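Local coordinates for probable eukaryotic D-amino acid tRNA deacylase, LMAJ005534AAA (Leishmania major, PDB 1TC5), which probably hydrolyses D-aminoacyl-tRNA, releasing the D-amino acid and free tRNA, and works as a homodimer, at the interface of chains A and B. Numbering follows the deposited sequence. Chains: chain A/B, Probable eukaryotic D-amino acid tRNA deacylase, LMAJ005534AAA.

Contact 1: the interface of chains A and B. Residues chain A 64, 68, 70, 190-192; chain B 104-106, 110-111.
Strand 190-193 of chain A, carrying A:Phe192, meets the pair of short strands 105-107 and 110-112 of chain B, where B:Val106 and B:Val111 point back at it. B:Val106 comes down over one face of the phenyl ring: its CG2 sits 3.6 Å from the centroid of A:Phe192, a CH-pi contact, with the two side chains crossing at about a right angle. That methyl lies anti to the carbonyl carbon (CG1 anti to the backbone N, chi1 173°) and also touches CG1 of A:Val64, from helix 55-67, at 3.8 Å. The ring thus has a valine methyl over its centre, while A:Ile70 CD1 and the carbonyl O of B:Gly104 lie in plane at its edge. B:Val111 uses both branches. CG1 meets the imidazole of A:His190 tip to tip, 3.8 Å from CD2, and CG2 reaches CZ of A:Phe192 at 4.0 Å. From within chain A, A:Ile70 CG2 covers one face of that imidazole near its rim. Polar links here run through water: one molecule joins A:Met191 N to B:Gly104 O, bonded at 3.0 Å to the amide N, and a second joins A:Met191 O to the same B:Gly104 carbonyl, 2.7 Å from that oxygen. The patch gives the homodimer an apolar seam, with water-mediated links between A:Met191 and B:Gly104 beside it.

Contact 2: the interface of chains A and B. Residues chain A 16, 182, 184, 186-189; chain B 41, 99, 178, 180.
Strand 180-184 of chain A pairs with strand 180-184 of chain B, and the loop 186-189 of chain A lies against B:Gln99, B:Gln178 and strand 37-45 of chain B. A:Ser184 and B:Leu180 form an antiparallel bridge through two backbone hydrogen bonds, A:Ser184 N to B:Leu180 O at 3.0 Å and B:Leu180 N to A:Ser184 O at 2.9 Å. A water also joins the two carbonyl oxygens.

A:Gly186 and A:Pro187 correspond to the Gly-Pro motif of the DTD family, which typically reaches from one subunit towards the active site of the other and probably does so here; the peptide between them is trans. A:Pro187 crosses B:Leu180 at about a right angle, its CG 4.0 Å from CD2, and B:Tyr41 OH also lies near CG. The proline CD packs on the backbone carbonyl O of B:Gln178, 3.2 Å apart. At the base of the loop, A:Gly186 N bonds to the hydroxyl OG of A:Ser184, tying the turn to the bridging strand.

B:Gln99, which appears to hold the glutamine position of the family's SQFTL motif, bends at chi2 (-75°) and presents its amide oxygen to A:Thr189, which grips it twice. The hydroxyl OG1 donates at 2.8 Å to OE1 of B:Gln99, in the carbonyl plane, while the amide N of A:Thr189 donates at 3.0 Å to the same OE1 from above that plane. With OG1 beside its own backbone N (chi1 -55°), the threonine can bring both donors to one acceptor. Two bonds should limit rotation of the glutamine amide.

B:Tyr41 crosses the threonine side chain at about a right angle, CD2 lying 3.9 Å from A:Thr189 CB, and its phenol end reaches A:Gln16, whose chain is extended beyond CG. The amide and phenol planes stand 83° apart, with A:Gln16 CD at the ring edge. The phenol OH of B:Tyr41 donates to A:Gln16 OE1 at 2.7 Å, from above the carbonyl plane.

Contact 1: the interface of chains A and B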
# COMPACT_ATOMS: atom_id res chain seq x y z
N VAL A 64 -12.54 -1.54 14.81
CA VAL A 64 -12.56 -2.26 13.53
C VAL A 64 -11.15 -2.71 13.17
O VAL A 64 -10.93 -3.86 12.81
CB VAL A 64 -13.14 -1.38 12.38
CG1 VAL A 64 -12.88 -2.03 10.99
CG2 VAL A 64 -14.63 -1.12 12.60
N THR A 68 -11.28 -6.96 14.10
CA THR A 68 -11.58 -7.71 12.89
C THR A 68 -10.46 -8.73 12.63
O THR A 68 -9.29 -8.39 12.72
CB THR A 68 -11.72 -6.74 11.68
OG1 THR A 68 -12.64 -5.69 12.04
CG2 THR A 68 -12.36 -7.43 10.46
N ILE A 70 -8.39 -10.31 10.19
CA ILE A 70 -8.03 -9.94 8.83
C ILE A 70 -6.88 -10.79 8.32
O ILE A 70 -7.02 -11.46 7.32
CB ILE A 70 -7.64 -8.44 8.76
CG1 ILE A 70 -8.79 -7.57 9.27
CG2 ILE A 70 -7.26 -8.06 7.32
CD1 ILE A 70 -8.35 -6.15 9.68
N HIS A 190 -5.82 -4.88 2.49
CA HIS A 190 -7.22 -4.55 2.63
C HIS A 190 -7.39 -3.03 2.58
O HIS A 190 -6.47 -2.26 2.90
CB HIS A 190 -7.78 -5.13 3.91
CG HIS A 190 -7.90 -6.64 3.91
ND1 HIS A 190 -6.81 -7.48 4.04
CD2 HIS A 190 -8.99 -7.44 3.80
CE1 HIS A 190 -7.22 -8.73 4.02
NE2 HIS A 190 -8.54 -8.74 3.88
N MET A 191 -8.58 -2.62 2.14
CA MET A 191 -9.00 -1.23 2.07
C MET A 191 -10.38 -1.13 2.70
O MET A 191 -11.34 -1.69 2.16
CB MET A 191 -9.06 -0.80 0.61
CG MET A 191 -9.08 0.74 0.39
SD MET A 191 -10.58 1.61 0.90
CE MET A 191 -11.70 1.22 -0.47
N PHE A 192 -10.48 -0.47 3.86
CA PHE A 192 -11.76 -0.26 4.53
C PHE A 192 -12.10 1.20 4.62
O PHE A 192 -11.27 2.02 5.02
CB PHE A 192 -11.73 -0.79 5.95
CG PHE A 192 -11.45 -2.26 6.07
CD1 PHE A 192 -11.85 -3.17 5.08
CD2 PHE A 192 -10.82 -2.75 7.20
CE1 PHE A 192 -11.59 -4.54 5.24
CE2 PHE A 192 -10.58 -4.12 7.36
CZ PHE A 192 -10.95 -5.01 6.37
N GLY B 104 -12.20 -6.77 -0.22
CA GLY B 104 -12.70 -7.20 1.08
C GLY B 104 -13.46 -6.10 1.83
O GLY B 104 -13.10 -4.91 1.73
N LYS B 105 -14.55 -6.50 2.49
CA LYS B 105 -15.27 -5.64 3.41
C LYS B 105 -15.48 -6.31 4.77
O LYS B 105 -15.61 -7.52 4.86
CB LYS B 105 -16.62 -5.23 2.81
CG LYS B 105 -16.50 -4.46 1.53
CD LYS B 105 -17.61 -3.44 1.37
CE LYS B 105 -18.59 -3.75 0.27
NZ LYS B 105 -19.99 -3.40 0.69
N VAL B 106 -15.49 -5.50 5.82
CA VAL B 106 -15.80 -5.95 7.17
C VAL B 106 -17.23 -6.47 7.28
O VAL B 106 -18.19 -5.81 6.84
CB VAL B 106 -15.62 -4.78 8.18
CG1 VAL B 106 -16.11 -5.20 9.57
CG2 VAL B 106 -14.15 -4.32 8.21
N SER B 110 -15.16 -10.29 10.94
CA SER B 110 -14.44 -10.97 9.89
C SER B 110 -14.46 -10.12 8.62
O SER B 110 -14.98 -9.00 8.60
CB SER B 110 -15.06 -12.35 9.64
OG SER B 110 -16.36 -12.23 9.12
N VAL B 111 -13.87 -10.67 7.56
CA VAL B 111 -13.83 -10.03 6.25
C VAL B 111 -14.56 -10.94 5.24
O VAL B 111 -14.34 -12.16 5.20
CB VAL B 111 -12.36 -9.77 5.73
CG1 VAL B 111 -12.35 -9.15 4.36
CG2 VAL B 111 -11.55 -8.94 6.71
O HOH W 1 -10.37 -4.97 1.80
O HOH W 2 -13.68 -2.33 1.42

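Contact 2: the interface of chains A and B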
# COMPACT_ATOMS: atom_id res chain seq x y z
N GLN A 16 -1.83 -3.50 5.41
CA GLN A 16 -0.93 -4.49 4.79
C GLN A 16 -0.25 -5.32 5.87
O GLN A 16 0.09 -4.80 6.96
CB GLN A 16 0.17 -3.81 3.97
CG GLN A 16 -0.27 -3.01 2.77
CD GLN A 16 0.90 -2.39 2.01
OE1 GLN A 16 1.61 -3.10 1.29
NE2 GLN A 16 1.08 -1.07 2.14
N PHE A 182 9.76 -1.24 3.50
CA PHE A 182 8.70 -2.17 3.92
C PHE A 182 9.01 -3.57 3.38
O PHE A 182 9.32 -3.71 2.20
CB PHE A 182 7.38 -1.67 3.36
CG PHE A 182 6.23 -2.54 3.69
CD1 PHE A 182 5.77 -2.64 5.00
CD2 PHE A 182 5.57 -3.25 2.68
CE1 PHE A 182 4.67 -3.44 5.31
CE2 PHE A 182 4.46 -4.05 2.99
CZ PHE A 182 4.02 -4.14 4.31
N SER A 184 7.42 -7.63 3.43
CA SER A 184 6.23 -8.40 3.66
C SER A 184 6.38 -9.77 3.03
O SER A 184 6.93 -9.89 1.94
CB SER A 184 5.03 -7.64 3.10
OG SER A 184 3.86 -8.41 3.10
N GLY A 186 3.71 -11.11 2.04
CA GLY A 186 2.50 -11.11 1.21
C GLY A 186 1.59 -10.07 1.84
O GLY A 186 1.05 -10.34 2.90
N PRO A 187 1.52 -8.86 1.27
CA PRO A 187 0.78 -7.77 1.91
C PRO A 187 -0.69 -8.05 2.17
O PRO A 187 -1.19 -7.50 3.16
CB PRO A 187 0.97 -6.57 0.94
CG PRO A 187 2.20 -6.90 0.15
CD PRO A 187 2.22 -8.41 0.05
N PHE A 188 -1.37 -8.86 1.36
CA PHE A 188 -2.79 -9.19 1.59
C PHE A 188 -3.59 -7.92 1.90
O PHE A 188 -4.33 -7.81 2.88
CB PHE A 188 -2.87 -10.20 2.73
CG PHE A 188 -4.17 -10.93 2.85
CD1 PHE A 188 -5.01 -11.17 1.77
CD2 PHE A 188 -4.53 -11.46 4.10
CE1 PHE A 188 -6.17 -11.88 1.93
CE2 PHE A 188 -5.68 -12.17 4.27
CZ PHE A 188 -6.51 -12.38 3.17
N THR A 189 -3.41 -6.94 1.02
CA THR A 189 -3.84 -5.59 1.29
C THR A 189 -5.35 -5.50 1.41
O THR A 189 -6.06 -6.00 0.58
CB THR A 189 -3.29 -4.64 0.17
OG1 THR A 189 -1.86 -4.80 0.09
CG2 THR A 189 -3.51 -3.18 0.54
N TYR B 41 -1.14 -1.95 -6.95
CA TYR B 41 -1.93 -3.06 -6.46
C TYR B 41 -3.27 -3.06 -7.18
O TYR B 41 -3.91 -2.03 -7.25
CB TYR B 41 -2.18 -2.94 -4.95
CG TYR B 41 -0.99 -3.06 -4.00
CD1 TYR B 41 0.28 -3.37 -4.44
CD2 TYR B 41 -1.17 -2.86 -2.62
CE1 TYR B 41 1.35 -3.48 -3.55
CE2 TYR B 41 -0.13 -2.97 -1.74
CZ TYR B 41 1.13 -3.30 -2.20
OH TYR B 41 2.17 -3.42 -1.31
N GLN B 99 -3.80 -7.90 -6.01
CA GLN B 99 -4.23 -7.80 -4.61
C GLN B 99 -5.73 -7.77 -4.56
O GLN B 99 -6.33 -6.72 -4.33
CB GLN B 99 -3.66 -6.54 -3.96
CG GLN B 99 -2.15 -6.58 -3.78
CD GLN B 99 -1.73 -7.48 -2.65
OE1 GLN B 99 -1.75 -7.05 -1.50
NE2 GLN B 99 -1.37 -8.73 -2.97
N GLN B 178 2.65 -12.89 -2.74
CA GLN B 178 3.31 -11.70 -3.29
C GLN B 178 4.35 -11.14 -2.28
O GLN B 178 4.24 -10.00 -1.78
CB GLN B 178 2.24 -10.66 -3.66
CG GLN B 178 1.16 -11.17 -4.65
CD GLN B 178 1.72 -11.68 -5.99
OE1 GLN B 178 2.58 -11.05 -6.60
NE2 GLN B 178 1.21 -12.82 -6.45
N LEU B 180 7.32 -9.27 -0.90
CA LEU B 180 7.64 -7.92 -1.33
C LEU B 180 8.72 -7.27 -0.49
O LEU B 180 8.68 -7.35 0.72
CB LEU B 180 6.38 -7.06 -1.23
CG LEU B 180 6.51 -5.62 -1.72
CD1 LEU B 180 6.83 -5.58 -3.22
CD2 LEU B 180 5.23 -4.86 -1.43
O HOH W 3 9.95 -9.74 1.83

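The C-alpha centres of contact 1 and contact 2 lie about 15 Å apart, and the chains run directly from one to the other. In chain A the loop of contact 2 ends at A:Thr189 and strand 190-193 of contact 1 begins at the next residue. In chain B, 3-10 helix 100-103 spans from B:Gln99 of contact 2 to B:Gly104 of contact 1. Contact 1 is mainly apolar, contact 2 mainly hydrogen-bonded. Dimerisation through both would fix where the Gly-Pro loop sits in the partner, and the two-fold axis repeats each contact with the chains exchanged.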